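Local structure of putative non-ribosomal peptide synthetase (Actinomadura parvosata subsp. kistnae, 6M7L) at residues 259-264 against 452-457; 275-280 against 336-341; 414-419 against 425-430; 279-284 against 291-296. The protein is probably part of a non-ribosomal peptide synthetase assembly line, contributing a domain of the condensation family, whose typical members join carrier-bound aminoacyl and peptidyl groups. All coordinates share one frame; numbering follows the deposited sequence.

Contact 1. Residues 259-264 against 452-457; sequences ARLLEA and ALLEQV
No ring or other flat group takes part where Leu261 meets Leu454 and Val457. The aromatic Phe331, from helix 331-346, touches both Leu261 and Val457, and the charged ends of Arg260 and Glu455 stay apart, with Arg260 NH2 6.7 Å from Glu455 OE2. This is a helix-to-helix contact in the C-terminal half of a condensation domain, a fold built from two chloramphenicol acetyltransferase-like lobes. It joins helix 255-267 to helix 440-459, and the backbones remain well separated: the nearest CA pair, Leu261 and Leu454, is 7.8 Å apart. One side chain therefore spans the gap. Leu261 carries CG anti to its carbonyl carbon (chi1 -65°), which sends its fork across to two residues one helical turn apart. Its CD1 meets Leu454 CD2 at 3.6 Å, the two leucines crossing at about a right angle, while its CD2 also lies 3.8 Å from Leu454 O. Leu253 of strand 246-253 touches both leucines. Shortening Leu261 to an alanine would probably open a gap between the helices, leaving Leu454 CD2 and Val457 without their mate on helix 255-267. No hydrogen bond crosses the contact, so apolar contact carries it. At Val457 the touching branch is CG2, held between the backbone N and the carbonyl carbon, and it stands 3.9 Å from Leu261 CD2.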
loop_
_atom_site.group_PDB
_atom_site.type_symbol
_atom_site.label_atom_id
_atom_site.label_comp_id
_atom_site.label_asym_id
_atom_site.label_seq_id
_atom_site.Cartn_x
_atom_site.Cartn_y
_atom_site.Cartn_z
ATOM N N ALA A 259 4.967 -19.657 20.010
ATOM C CA ALA A 259 4.299 -19.111 21.187
ATOM C C ALA A 259 5.230 -19.087 22.391
ATOM O O ALA A 259 5.238 -18.117 23.159
ATOM C CB ALA A 259 3.040 -19.918 21.499
ATOM N N ARG A 260 6.028 -20.143 22.570
ATOM C CA ARG A 260 6.921 -20.205 23.722
ATOM C C ARG A 260 8.015 -19.145 23.649
ATOM O O ARG A 260 8.441 -18.628 24.688
ATOM C CB ARG A 260 7.529 -21.601 23.838
ATOM C CG ARG A 260 6.560 -22.644 24.368
ATOM C CD ARG A 260 7.244 -23.978 24.614
ATOM N NE ARG A 260 7.580 -24.664 23.370
ATOM C CZ ARG A 260 6.732 -25.423 22.685
ATOM N NH1 ARG A 260 5.490 -25.592 23.121
ATOM N NH2 ARG A 260 7.122 -26.013 21.563
ATOM N N LEU A 261 8.477 -18.810 22.444
ATOM C CA LEU A 261 9.457 -17.737 22.306
ATOM C C LEU A 261 8.822 -16.382 22.588
ATOM O O LEU A 261 9.381 -15.564 23.329
ATOM C CB LEU A 261 10.073 -17.770 20.909
ATOM C CG LEU A 261 10.896 -19.022 20.608
ATOM C CD1 LEU A 261 11.251 -19.078 19.139
ATOM C CD2 LEU A 261 12.148 -19.050 21.468
ATOM N N LEU A 262 7.649 -16.126 22.000
ATOM C CA LEU A 262 6.900 -14.917 22.326
ATOM C C LEU A 262 6.605 -14.845 23.819
ATOM O O LEU A 262 6.630 -13.762 24.418
ATOM C CB LEU A 262 5.605 -14.877 21.514
ATOM C CG LEU A 262 4.551 -13.831 21.884
ATOM C CD1 LEU A 262 5.118 -12.425 21.772
ATOM C CD2 LEU A 262 3.319 -13.987 21.008
ATOM N N GLU A 263 6.332 -15.996 24.436
ATOM C CA GLU A 263 6.112 -16.048 25.876
ATOM C C GLU A 263 7.368 -15.639 26.636
ATOM O O GLU A 263 7.317 -14.797 27.540
ATOM C CB GLU A 263 5.669 -17.459 26.265
ATOM C CG GLU A 263 5.285 -17.660 27.713
ATOM C CD GLU A 263 4.711 -19.044 27.949
ATOM O OE1 GLU A 263 4.026 -19.566 27.042
ATOM O OE2 GLU A 263 4.953 -19.616 29.030
ATOM N N ALA A 264 8.515 -16.221 26.271
ATOM C CA ALA A 264 9.770 -15.871 26.928
ATOM C C ALA A 264 10.197 -14.444 26.605
ATOM O O ALA A 264 10.796 -13.772 27.453
ATOM C CB ALA A 264 10.868 -16.856 26.524
ATOM N N ALA A 452 15.819 -26.173 15.229
ATOM C CA ALA A 452 15.990 -27.022 16.402
ATOM C C ALA A 452 16.314 -26.188 17.634
ATOM O O ALA A 452 15.718 -26.374 18.701
ATOM C CB ALA A 452 17.085 -28.058 16.145
ATOM N N LEU A 453 17.254 -25.252 17.497
ATOM C CA LEU A 453 17.624 -24.404 18.625
ATOM C C LEU A 453 16.446 -23.555 19.088
ATOM O O LEU A 453 16.227 -23.389 20.294
ATOM C CB LEU A 453 18.812 -23.523 18.244
ATOM C CG LEU A 453 19.365 -22.657 19.374
ATOM C CD1 LEU A 453 19.584 -23.507 20.600
ATOM C CD2 LEU A 453 20.657 -21.995 18.954
ATOM N N LEU A 454 15.677 -23.008 18.143
ATOM C CA LEU A 454 14.490 -22.234 18.495
ATOM C C LEU A 454 13.505 -23.077 19.294
ATOM O O LEU A 454 12.967 -22.627 20.313
ATOM C CB LEU A 454 13.822 -21.694 17.231
ATOM C CG LEU A 454 14.517 -20.574 16.460
ATOM C CD1 LEU A 454 13.976 -20.513 15.047
ATOM C CD2 LEU A 454 14.311 -19.247 17.164
ATOM N N GLU A 455 13.251 -24.305 18.840
ATOM C CA GLU A 455 12.328 -25.179 19.551
ATOM C C GLU A 455 12.859 -25.561 20.925
ATOM O O GLU A 455 12.077 -25.722 21.869
ATOM C CB GLU A 455 12.051 -26.432 18.719
ATOM C CG GLU A 455 11.303 -26.162 17.424
ATOM C CD GLU A 455 11.124 -27.408 16.580
ATOM O OE1 GLU A 455 11.944 -28.341 16.709
ATOM O OE2 GLU A 455 10.157 -27.455 15.787
ATOM N N GLN A 456 14.179 -25.699 21.063
ATOM C CA GLN A 456 14.745 -26.113 22.342
ATOM C C GLN A 456 14.639 -25.004 23.380
ATOM O O GLN A 456 14.103 -25.216 24.474
ATOM C CB GLN A 456 16.199 -26.544 22.159
ATOM C CG GLN A 456 16.867 -26.992 23.448
ATOM C CD GLN A 456 18.194 -27.676 23.204
ATOM O OE1 GLN A 456 18.696 -27.693 22.080
ATOM N NE2 GLN A 456 18.768 -28.251 24.254
ATOM N N VAL A 457 15.149 -23.811 23.059
ATOM C CA VAL A 457 15.145 -22.727 24.037
ATOM C C VAL A 457 13.725 -22.269 24.340
ATOM O O VAL A 457 13.456 -21.736 25.424
ATOM C CB VAL A 457 16.023 -21.557 23.556
ATOM C CG1 VAL A 457 17.466 -22.013 23.371
ATOM C CG2 VAL A 457 15.470 -20.960 22.270
#

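Contact 2. Residues 275-280 against 336-341; sequences AVHAAL and GRARDV
Ala338 and Val341 are the residues of helix segment 336-341 that approach His277, while Ala338 also nears Ala278. Gly336 begins the segment, its O accepting the amide of Asp340. Ala338 follows at the crossing itself, where its CA comes within 6.0 Å of Ala278 CA. The segment axes pass 8.8 Å apart at 120°. The Ala338 methyl sits over one face of the His277 imidazole, with CB 4.1 Å from the ring centroid and 22° off the normal, a CH-pi contact displaced toward CD2. His277 presents that face because CG stands anti to N (chi1 -179°), carrying the ring out toward helix 331-346 and onto Leu321 and Val323 of strand 317-324. Arg339 turns away: NE bonds to Ala268 O, and NH1 forms a salt bridge with Asp340 OD2 at 2.6 Å, the carboxylate oxygen lying in the guanidinium plane. Val341 ends the walk, with CG1 4.5 Å from His277 NE2 in an oblique, looser approach. Since no hydrogen bond links the two segments and the charges pair outside the interface, cohesion here probably rests on apolar contact and the CH-pi interaction, and the small Ala338 side chain is consistent with the close approach of the two helices.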
loop_
_atom_site.group_PDB
_atom_site.type_symbol
_atom_site.label_atom_id
_atom_site.label_comp_id
_atom_site.label_asym_id
_atom_site.label_seq_id
_atom_site.Cartn_x
_atom_site.Cartn_y
_atom_site.Cartn_z
ATOM N N ALA A 275 13.847 -12.542 20.814
ATOM C CA ALA A 275 13.868 -13.988 21.010
ATOM C C ALA A 275 14.671 -14.687 19.919
ATOM O O ALA A 275 15.468 -15.587 20.208
ATOM C CB ALA A 275 12.441 -14.531 21.058
ATOM N N VAL A 276 14.475 -14.290 18.660
ATOM C CA VAL A 276 15.236 -14.891 17.568
ATOM C C VAL A 276 16.680 -14.403 17.591
ATOM O O VAL A 276 17.609 -15.154 17.269
ATOM C CB VAL A 276 14.554 -14.597 16.219
ATOM C CG1 VAL A 276 15.345 -15.214 15.072
ATOM C CG2 VAL A 276 13.125 -15.114 16.225
ATOM N N HIS A 277 16.891 -13.139 17.969
ATOM C CA HIS A 277 18.245 -12.615 18.122
ATOM C C HIS A 277 19.041 -13.451 19.117
ATOM O O HIS A 277 20.182 -13.841 18.845
ATOM C CB HIS A 277 18.177 -11.151 18.565
ATOM C CG HIS A 277 19.509 -10.485 18.727
ATOM N ND1 HIS A 277 20.707 -11.142 18.547
ATOM C CD2 HIS A 277 19.827 -9.210 19.055
ATOM C CE1 HIS A 277 21.705 -10.303 18.762
ATOM N NE2 HIS A 277 21.197 -9.123 19.070
ATOM N N ALA A 278 18.446 -13.742 20.277
ATOM C CA ALA A 278 19.137 -14.538 21.286
ATOM C C ALA A 278 19.414 -15.947 20.777
ATOM O O ALA A 278 20.521 -16.472 20.940
ATOM C CB ALA A 278 18.317 -14.577 22.576
ATOM N N ALA A 279 18.414 -16.576 20.152
ATOM C CA ALA A 279 18.600 -17.922 19.620
ATOM C C ALA A 279 19.712 -17.952 18.579
ATOM O O ALA A 279 20.616 -18.793 18.644
ATOM C CB ALA A 279 17.290 -18.434 19.025
ATOM N N LEU A 280 19.664 -17.031 17.614
ATOM C CA LEU A 280 20.693 -16.976 16.581
ATOM C C LEU A 280 22.066 -16.715 17.186
ATOM O O LEU A 280 23.071 -17.285 16.740
ATOM C CB LEU A 280 20.338 -15.899 15.554
ATOM C CG LEU A 280 21.148 -15.816 14.258
ATOM C CD1 LEU A 280 21.037 -17.108 13.466
ATOM C CD2 LEU A 280 20.678 -14.635 13.426
ATOM N N GLY A 336 18.055 -11.220 27.722
ATOM C CA GLY A 336 18.234 -9.928 28.364
ATOM C C GLY A 336 19.361 -9.128 27.743
ATOM O O GLY A 336 19.214 -7.933 27.471
ATOM N N ARG A 337 20.506 -9.778 27.508
ATOM C CA ARG A 337 21.624 -9.096 26.864
ATOM C C ARG A 337 21.241 -8.620 25.470
ATOM O O ARG A 337 21.615 -7.516 25.057
ATOM C CB ARG A 337 22.842 -10.021 26.797
ATOM C CG ARG A 337 23.108 -10.802 28.072
ATOM C CD ARG A 337 24.514 -10.567 28.597
ATOM N NE ARG A 337 24.838 -11.473 29.697
ATOM C CZ ARG A 337 25.682 -12.496 29.600
ATOM N NH1 ARG A 337 26.302 -12.741 28.453
ATOM N NH2 ARG A 337 25.913 -13.269 30.653
ATOM N N ALA A 338 20.493 -9.441 24.729
ATOM C CA ALA A 338 20.007 -9.018 23.421
ATOM C C ALA A 338 19.074 -7.820 23.545
ATOM O O ALA A 338 19.177 -6.860 22.771
ATOM C CB ALA A 338 19.302 -10.181 22.724
ATOM N N ARG A 339 18.164 -7.855 24.520
ATOM C CA ARG A 339 17.235 -6.748 24.707
ATOM C C ARG A 339 17.967 -5.464 25.075
ATOM O O ARG A 339 17.628 -4.383 24.581
ATOM C CB ARG A 339 16.210 -7.105 25.782
ATOM C CG ARG A 339 15.102 -6.082 25.958
ATOM C CD ARG A 339 14.912 -5.703 27.421
ATOM N NE ARG A 339 14.970 -6.861 28.309
ATOM C CZ ARG A 339 15.920 -7.059 29.219
ATOM N NH1 ARG A 339 16.889 -6.167 29.371
ATOM N NH2 ARG A 339 15.896 -8.143 29.983
ATOM N N ASP A 340 18.986 -5.564 25.935
ATOM C CA ASP A 340 19.656 -4.364 26.427
ATOM C C ASP A 340 20.481 -3.690 25.337
ATOM O O ASP A 340 20.542 -2.457 25.274
ATOM C CB ASP A 340 20.539 -4.698 27.629
ATOM C CG ASP A 340 19.735 -5.080 28.853
ATOM O OD1 ASP A 340 20.066 -6.099 29.493
ATOM O OD2 ASP A 340 18.759 -4.367 29.166
ATOM N N VAL A 341 21.131 -4.475 24.473
ATOM C CA VAL A 341 21.950 -3.858 23.436
ATOM C C VAL A 341 21.073 -3.232 22.362
ATOM O O VAL A 341 21.472 -2.252 21.720
ATOM C CB VAL A 341 22.945 -4.873 22.840
ATOM C CG1 VAL A 341 22.222 -5.925 22.016
ATOM C CG2 VAL A 341 23.989 -4.153 21.999
#

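Contact 3. Residues 414-419 against 425-430; sequences LLDHRT and DGLVGS
Strands 414-418 and 425-430 run antiparallel at 161°, with Leu415 and Val428 as a hydrogen-bonded pair flanked by the non-hydrogen-bonded pairs Leu414-Gly429 and Asp416-Leu427. Leu415 N reaches Val428 O at 2.6 Å, and Val428 N returns to Leu415 O at 3.2 Å. Toward the turn the regular pattern lapses: the bond from His417 N to Gly426 O is weak, and His417 O receives Asp425 N, not the Gly426 amide that continued pairing would supply. The segments form the arms of a beta hairpin, the middle two strands of a four-stranded mixed sheet completed by strands 246-253 and 374-380. On the face carrying Leu414, Asp416 and Leu427, helix 272-288 covers the sheet through Val276 and Met272. Leu427 swings CG anti to N (chi1 -159°), which brings CD1 to 3.7 Å from Asp416 CA, while its CD2 meets Leu414 CD1 almost at right angles. Leu414 CD2 rests on the bare Gly429 CA. On the other face, the His417 ring has Leu415 CB over one side and Val428 CG2 at its edge, 4.1 Å from CD2. Arg418 folds back along its own strand: NE bonds nearly straight to Asp416 OD1 at 3.1 Å, coming from above the carboxylate plane, NH1 bridges to Asp416 OD2 at 3.0 Å, weak as a hydrogen bond, and NH2 bonds to Gly422 O in the turn. With a weak bond from His258 NE2 to OD1 added, the buried Asp416 is well compensated, which probably favours its ionised form.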
loop_
_atom_site.group_PDB
_atom_site.type_symbol
_atom_site.label_atom_id
_atom_site.label_comp_id
_atom_site.label_asym_id
_atom_site.label_seq_id
_atom_site.Cartn_x
_atom_site.Cartn_y
_atom_site.Cartn_z
ATOM N N LEU A 414 12.453 -13.071 8.635
ATOM C CA LEU A 414 11.341 -13.851 9.159
ATOM C C LEU A 414 10.090 -12.995 9.284
ATOM O O LEU A 414 10.164 -11.805 9.608
ATOM C CB LEU A 414 11.692 -14.461 10.520
ATOM C CG LEU A 414 12.794 -15.519 10.480
ATOM C CD1 LEU A 414 13.244 -15.887 11.881
ATOM C CD2 LEU A 414 12.305 -16.745 9.732
ATOM N N LEU A 415 8.942 -13.613 9.019
ATOM C CA LEU A 415 7.640 -12.989 9.209
ATOM C C LEU A 415 7.044 -13.457 10.529
ATOM O O LEU A 415 6.932 -14.664 10.774
ATOM C CB LEU A 415 6.694 -13.324 8.055
ATOM C CG LEU A 415 6.816 -12.478 6.788
ATOM C CD1 LEU A 415 6.002 -13.095 5.663
ATOM C CD2 LEU A 415 6.360 -11.053 7.059
ATOM N N ASP A 416 6.663 -12.499 11.374
ATOM C CA ASP A 416 6.101 -12.789 12.692
ATOM C C ASP A 416 4.578 -12.815 12.570
ATOM O O ASP A 416 3.879 -11.834 12.834
ATOM C CB ASP A 416 6.579 -11.758 13.707
ATOM C CG ASP A 416 6.169 -12.091 15.125
ATOM O OD1 ASP A 416 5.670 -13.211 15.358
ATOM O OD2 ASP A 416 6.346 -11.226 16.010
ATOM N N HIS A 417 4.061 -13.969 12.150
ATOM C CA HIS A 417 2.625 -14.127 11.965
ATOM C C HIS A 417 1.901 -14.128 13.306
ATOM O O HIS A 417 2.355 -14.740 14.278
ATOM C CB HIS A 417 2.321 -15.421 11.212
ATOM C CG HIS A 417 2.669 -15.373 9.757
ATOM N ND1 HIS A 417 2.454 -14.258 8.976
ATOM C CD2 HIS A 417 3.215 -16.304 8.940
ATOM C CE1 HIS A 417 2.854 -14.504 7.741
ATOM N NE2 HIS A 417 3.320 -15.739 7.693
ATOM N N ARG A 418 0.759 -13.447 13.351
ATOM C CA ARG A 418 -0.032 -13.334 14.566
ATOM C C ARG A 418 -1.505 -13.561 14.262
ATOM O O ARG A 418 -1.981 -13.283 13.158
ATOM C CB ARG A 418 0.141 -11.961 15.229
ATOM C CG ARG A 418 1.560 -11.638 15.664
ATOM C CD ARG A 418 2.051 -12.595 16.736
ATOM N NE ARG A 418 3.381 -12.227 17.211
ATOM C CZ ARG A 418 3.609 -11.451 18.265
ATOM N NH1 ARG A 418 4.855 -11.165 18.622
ATOM N NH2 ARG A 418 2.594 -10.964 18.967
ATOM N N THR A 419 -2.221 -14.078 15.256
ATOM C CA THR A 419 -3.673 -14.067 15.224
ATOM C C THR A 419 -4.170 -12.657 15.538
ATOM O O THR A 419 -3.420 -11.808 16.026
ATOM C CB THR A 419 -4.243 -15.079 16.224
ATOM O OG1 THR A 419 -3.438 -16.265 16.214
ATOM C CG2 THR A 419 -5.673 -15.465 15.858
ATOM N N ASP A 425 1.242 -17.196 15.564
ATOM C CA ASP A 425 0.615 -17.962 14.496
ATOM C C ASP A 425 1.655 -18.398 13.472
ATOM O O ASP A 425 1.430 -18.335 12.259
ATOM C CB ASP A 425 -0.504 -17.159 13.836
ATOM C CG ASP A 425 -1.452 -18.029 13.035
ATOM O OD1 ASP A 425 -1.865 -19.089 13.551
ATOM O OD2 ASP A 425 -1.793 -17.649 11.895
ATOM N N GLY A 426 2.807 -18.846 13.947
ATOM C CA GLY A 426 3.852 -19.343 13.076
ATOM C C GLY A 426 4.893 -18.286 12.757
ATOM O O GLY A 426 4.611 -17.083 12.710
ATOM N N LEU A 427 6.125 -18.743 12.539
ATOM C CA LEU A 427 7.248 -17.888 12.163
ATOM C C LEU A 427 7.791 -18.405 10.837
ATOM O O LEU A 427 8.415 -19.470 10.791
ATOM C CB LEU A 427 8.325 -17.895 13.248
ATOM C CG LEU A 427 9.312 -16.728 13.291
ATOM C CD1 LEU A 427 8.575 -15.423 13.550
ATOM C CD2 LEU A 427 10.374 -16.964 14.353
ATOM N N VAL A 428 7.545 -17.662 9.758
ATOM C CA VAL A 428 7.857 -18.104 8.403
ATOM C C VAL A 428 8.799 -17.104 7.751
ATOM O O VAL A 428 8.589 -15.889 7.839
ATOM C CB VAL A 428 6.575 -18.276 7.564
ATOM C CG1 VAL A 428 6.915 -18.537 6.104
ATOM C CG2 VAL A 428 5.728 -19.404 8.123
ATOM N N GLY A 429 9.831 -17.613 7.090
ATOM C CA GLY A 429 10.760 -16.740 6.402
ATOM C C GLY A 429 11.781 -17.515 5.602
ATOM O O GLY A 429 11.558 -18.666 5.221
ATOM N N SER A 430 12.915 -16.865 5.354
ATOM C CA SER A 430 13.963 -17.420 4.514
ATOM C C SER A 430 15.325 -17.111 5.113
ATOM O O SER A 430 15.555 -16.010 5.621
ATOM C CB SER A 430 13.891 -16.860 3.088
ATOM O OG SER A 430 12.676 -17.224 2.454
#

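Contact 4. Residues 279-284 against 291-296; sequences ALAMLL and TSVTIG
Val293 sits against helix 279-284 with each of its methyls on a different residue. CG1 meets Ala281 CB at 3.5 Å and also faces the carbonyl O of Ala281. CG2 lies 3.9 Å from Leu284 CB and equally near Leu284 CD1, the two side chains crossing at about a right angle. This division follows from a chi1 of 49°, which puts CG1 between the backbone N and the carbonyl carbon and CG2 anti to N. Two residues on, Ile295 again directs its side chain at the helix: its CG2 is 4.1 Å from Leu284 CD1 and 4.3 Å from Leu280 CD2. Replacing Val293 by an alanine would probably leave a gap beside Ala281 and take from Leu284 its packing partner on this part of the strand. The arrangement is a helix laid on a strand in an alpha/beta layer of the acetyltransferase-like fold: helix 272-288 passes through a short connection into strand 292-299, and the segment axes are turned 128° to one another and pass 8.3 Å apart. Backbone bonds of Val293 to Val323 and of Ile295 to Leu321 hold the strand on its antiparallel neighbour 317-324, and Gly296 bonds to Val374 and Leu376. Val374 also touches Leu280 and Leu284. Elsewhere on the helix, Leu283 packs against Leu446 and Leu450 of helix 440-459.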
loop_
_atom_site.group_PDB
_atom_site.type_symbol
_atom_site.label_atom_id
_atom_site.label_comp_id
_atom_site.label_asym_id
_atom_site.label_seq_id
_atom_site.Cartn_x
_atom_site.Cartn_y
_atom_site.Cartn_z
ATOM N N ALA A 279 18.414 -16.576 20.152
ATOM C CA ALA A 279 18.600 -17.922 19.620
ATOM C C ALA A 279 19.712 -17.952 18.579
ATOM O O ALA A 279 20.616 -18.793 18.644
ATOM C CB ALA A 279 17.290 -18.434 19.025
ATOM N N LEU A 280 19.664 -17.031 17.614
ATOM C CA LEU A 280 20.693 -16.976 16.581
ATOM C C LEU A 280 22.066 -16.715 17.186
ATOM O O LEU A 280 23.071 -17.285 16.740
ATOM C CB LEU A 280 20.338 -15.899 15.554
ATOM C CG LEU A 280 21.148 -15.816 14.258
ATOM C CD1 LEU A 280 21.037 -17.108 13.466
ATOM C CD2 LEU A 280 20.678 -14.635 13.426
ATOM N N ALA A 281 22.128 -15.864 18.214
ATOM C CA ALA A 281 23.399 -15.580 18.871
ATOM C C ALA A 281 23.973 -16.822 19.542
ATOM O O ALA A 281 25.197 -16.976 19.616
ATOM C CB ALA A 281 23.218 -14.457 19.892
ATOM N N MET A 282 23.112 -17.711 20.040
ATOM C CA MET A 282 23.596 -18.967 20.602
ATOM C C MET A 282 24.123 -19.886 19.509
ATOM O O MET A 282 25.189 -20.493 19.660
ATOM C CB MET A 282 22.482 -19.658 21.388
ATOM C CG MET A 282 21.912 -18.821 22.518
ATOM S SD MET A 282 20.600 -19.648 23.439
ATOM C CE MET A 282 21.527 -20.918 24.290
ATOM N N LEU A 283 23.388 -19.993 18.399
ATOM C CA LEU A 283 23.795 -20.880 17.314
ATOM C C LEU A 283 25.143 -20.463 16.740
ATOM O O LEU A 283 26.047 -21.291 16.584
ATOM C CB LEU A 283 22.726 -20.889 16.222
ATOM C CG LEU A 283 22.997 -21.802 15.028
ATOM C CD1 LEU A 283 22.978 -23.261 15.454
ATOM C CD2 LEU A 283 21.983 -21.546 13.934
ATOM N N LEU A 284 25.294 -19.178 16.414
ATOM C CA LEU A 284 26.564 -18.701 15.880
ATOM C C LEU A 284 27.684 -18.834 16.900
ATOM O O LEU A 284 28.833 -19.100 16.529
ATOM C CB LEU A 284 26.432 -17.249 15.427
ATOM C CG LEU A 284 25.430 -16.982 14.305
ATOM C CD1 LEU A 284 25.523 -15.535 13.847
ATOM C CD2 LEU A 284 25.659 -17.935 13.143
ATOM N N THR A 291 32.657 -16.416 22.186
ATOM C CA THR A 291 31.866 -15.934 23.312
ATOM C C THR A 291 31.221 -14.580 23.052
ATOM O O THR A 291 30.505 -14.079 23.924
ATOM C CB THR A 291 32.734 -15.836 24.571
ATOM O OG1 THR A 291 33.760 -14.854 24.369
ATOM C CG2 THR A 291 33.378 -17.177 24.885
ATOM N N SER A 292 31.458 -13.975 21.889
ATOM C CA SER A 292 30.957 -12.633 21.588
ATOM C C SER A 292 30.520 -12.606 20.129
ATOM O O SER A 292 31.357 -12.512 19.228
ATOM C CB SER A 292 32.018 -11.576 21.867
ATOM O OG SER A 292 31.699 -10.354 21.228
ATOM N N VAL A 293 29.213 -12.673 19.899
ATOM C CA VAL A 293 28.645 -12.682 18.557
ATOM C C VAL A 293 27.967 -11.341 18.304
ATOM O O VAL A 293 27.339 -10.769 19.203
ATOM C CB VAL A 293 27.662 -13.857 18.378
ATOM C CG1 VAL A 293 26.680 -13.901 19.528
ATOM C CG2 VAL A 293 26.937 -13.765 17.045
ATOM N N THR A 294 28.115 -10.833 17.084
ATOM C CA THR A 294 27.556 -9.546 16.682
ATOM C C THR A 294 26.775 -9.746 15.390
ATOM O O THR A 294 27.374 -9.930 14.326
ATOM C CB THR A 294 28.656 -8.500 16.485
ATOM O OG1 THR A 294 29.432 -8.378 17.684
ATOM C CG2 THR A 294 28.050 -7.146 16.135
ATOM N N ILE A 295 25.452 -9.723 15.481
ATOM C CA ILE A 295 24.605 -9.696 14.307
ATOM C C ILE A 295 24.187 -8.255 14.045
ATOM O O ILE A 295 24.382 -7.363 14.872
ATOM C CB ILE A 295 23.366 -10.611 14.453
ATOM C CG1 ILE A 295 22.364 -9.988 15.426
ATOM C CG2 ILE A 295 23.775 -12.010 14.896
ATOM C CD1 ILE A 295 20.937 -10.012 14.927
ATOM N N GLY A 296 23.601 -8.017 12.870
ATOM C CA GLY A 296 23.114 -6.706 12.515
ATOM C C GLY A 296 21.671 -6.786 12.050
ATOM O O GLY A 296 21.091 -7.868 11.932
#

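Following the chain from the N terminus, residues 259-264 open contact 1, the longest loop, which closes only at 452-457 and encloses the other three. Helix 272-288 then opens contacts 2 and 4 from overlapping segments that share Ala279 and Leu280. Contact 4 closes first, at strand 292-299; contact 2 closes later, at helix 331-346. The hairpin of contact 3 follows in series, just before helix 440-459 completes contact 1. Helix 272-288 is the common hub: Leu454 CD2 of contact 1 lies 3.6 Å from Ala279 CB, Val276 CG2 reaches Leu427 CD2 of contact 3 at 3.8 Å, and His277 CE1 meets Ile295 CG1 between contacts 2 and 4.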